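Local atomic coordinates of N-acetyltransferase domain-containing protein (Deinococcus radiodurans, PDB entry 3S6F), a protein that binds coenzyme A and, judged by its family, probably transfers an acetyl group from acetyl-CoA to an amine. Residues A[62-66]-A[94-98]. Sequence-based numbering, arbitrary orientation.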
loop_
_atom_site.group_PDB
_atom_site.type_symbol
_atom_site.label_atom_id
_atom_site.label_comp_id
_atom_site.label_asym_id
_atom_site.label_seq_id
_atom_site.Cartn_x
_atom_site.Cartn_y
_atom_site.Cartn_z
ATOM N N GLY A 62 -7.673 -19.646 -2.004
ATOM C CA GLY A 62 -7.845 -18.202 -2.162
ATOM C C GLY A 62 -6.987 -17.509 -1.170
ATOM O O GLY A 62 -6.756 -18.038 -0.067
ATOM N N PHE A 63 -6.538 -16.291 -1.497
ATOM C CA PHE A 63 -5.774 -15.500 -0.531
ATOM C C PHE A 63 -5.950 -14.050 -0.838
ATOM O O PHE A 63 -6.311 -13.635 -1.946
ATOM C CB PHE A 63 -4.274 -15.868 -0.494
ATOM C CG PHE A 63 -3.467 -15.303 -1.638
ATOM C CD1 PHE A 63 -3.437 -15.909 -2.861
ATOM C CD2 PHE A 63 -2.790 -14.114 -1.459
ATOM C CE1 PHE A 63 -2.729 -15.348 -3.901
ATOM C CE2 PHE A 63 -2.048 -13.579 -2.489
ATOM C CZ PHE A 63 -2.050 -14.173 -3.710
ATOM N N VAL A 64 -5.625 -13.231 0.160
ATOM C CA VAL A 64 -5.518 -11.773 0.032
ATOM C C VAL A 64 -4.420 -11.334 0.988
ATOM O O VAL A 64 -4.300 -11.874 2.100
ATOM C CB VAL A 64 -6.854 -11.088 0.348
ATOM C CG1 VAL A 64 -7.355 -11.394 1.764
ATOM C CG2 VAL A 64 -6.815 -9.602 0.091
ATOM N N ASN A 65 -3.628 -10.347 0.589
ATOM C CA ASN A 65 -2.629 -9.778 1.481
ATOM C C ASN A 65 -2.821 -8.281 1.624
ATOM O O ASN A 65 -3.532 -7.645 0.845
ATOM C CB ASN A 65 -1.186 -10.109 1.051
ATOM C CG ASN A 65 -0.754 -9.405 -0.241
ATOM O OD1 ASN A 65 -1.575 -9.150 -1.115
ATOM N ND2 ASN A 65 0.560 -9.185 -0.370
ATOM N N ALA A 66 -2.116 -7.695 2.596
ATOM C CA ALA A 66 -2.211 -6.266 2.827
ATOM C C ALA A 66 -0.905 -5.753 3.419
ATOM O O ALA A 66 -0.263 -6.413 4.260
ATOM C CB ALA A 66 -3.386 -5.890 3.724
ATOM N N LEU A 94 -13.027 -12.972 1.565
ATOM C CA LEU A 94 -11.630 -12.673 1.834
ATOM C C LEU A 94 -11.427 -11.185 2.065
ATOM O O LEU A 94 -10.678 -10.773 2.955
ATOM C CB LEU A 94 -10.765 -13.189 0.692
ATOM C CG LEU A 94 -10.544 -14.705 0.689
ATOM C CD1 LEU A 94 -9.962 -15.143 -0.670
ATOM C CD2 LEU A 94 -9.665 -15.154 1.840
HETATM N N MSE A 95 -12.044 -10.355 1.216
HETATM C CA MSE A 95 -11.937 -8.915 1.395
HETATM C C MSE A 95 -12.511 -8.451 2.742
HETATM O O MSE A 95 -11.888 -7.661 3.462
HETATM C CB MSE A 95 -12.623 -8.182 0.240
HETATM C CG MSE A 95 -11.856 -8.168 -1.045
HETATM SE SE MSE A 95 -10.194 -7.169 -0.951
HETATM C CE MSE A 95 -11.000 -5.397 -0.621
ATOM N N ARG A 96 -13.698 -8.939 3.096
ATOM C CA ARG A 96 -14.247 -8.553 4.390
ATOM C C ARG A 96 -13.302 -8.980 5.526
ATOM O O ARG A 96 -13.065 -8.226 6.478
ATOM C CB ARG A 96 -15.635 -9.179 4.589
ATOM C CG ARG A 96 -16.754 -8.561 3.766
ATOM C CD ARG A 96 -18.128 -9.084 4.175
ATOM N NE ARG A 96 -18.311 -10.450 3.773
ATOM C CZ ARG A 96 -18.781 -10.819 2.577
ATOM N NH1 ARG A 96 -19.178 -9.918 1.663
ATOM N NH2 ARG A 96 -18.861 -12.115 2.337
ATOM N N ARG A 97 -12.759 -10.195 5.436
ATOM C CA ARG A 97 -11.876 -10.688 6.486
ATOM C C ARG A 97 -10.575 -9.904 6.564
ATOM O O ARG A 97 -10.096 -9.661 7.664
ATOM C CB ARG A 97 -11.632 -12.177 6.313
ATOM C CG ARG A 97 -12.868 -12.998 6.708
ATOM C CD ARG A 97 -12.702 -14.450 6.347
ATOM N NE ARG A 97 -13.836 -15.259 6.788
ATOM C CZ ARG A 97 -13.881 -15.927 7.933
ATOM N NH1 ARG A 97 -12.871 -15.935 8.788
ATOM N NH2 ARG A 97 -14.971 -16.652 8.187
ATOM N N VAL A 98 -9.992 -9.497 5.437
ATOM C CA VAL A 98 -8.734 -8.745 5.520
ATOM C C VAL A 98 -8.988 -7.338 6.075
ATOM O O VAL A 98 -8.165 -6.807 6.822
ATOM C CB VAL A 98 -7.958 -8.728 4.190
ATOM C CG1 VAL A 98 -8.479 -7.716 3.172
ATOM C CG2 VAL A 98 -6.465 -8.506 4.472
#
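Val64 pushes its CG1 methyl into the helical turn that runs from Leu94 to Val98, where CG1 lies 3.6 Å from Leu94 O. The same methyl comes to 3.7 Å from Val98 CB. With chi1 at 59°, CG1 sits between the backbone N and carbonyl carbon of Val64 and meets this turn, while CG2, anti to N, lies 4.0 Å from Val98 CG1. The carbonyl that CG1 touches is already engaged, since Leu94 O accepts the helical bond from Val98 N. On one side of Val64, Leu94 lays CD1 over the strand backbone, 3.7 Å from Phe63 N, where Gly62 has no side chain to stand in the way. On the other, Val98 CG2 comes to 4.1 Å from Ala66 CB. The segment axes run 34° apart, 8.6 Å at closest approach; the side-chain contacts are all apolar, though two methyls also rest against backbone O and N atoms. Phe63 points to the opposite face of the sheet, where Leu40 and Leu44 of helix 37-46 pack on it. Val64 and Leu94 also adjoin the side chains of the CoA-binding residues Leu79 and Val81, respectively. Such packing of the helix that follows the CoA-binding loop against the central sheet is characteristic of the GNAT fold.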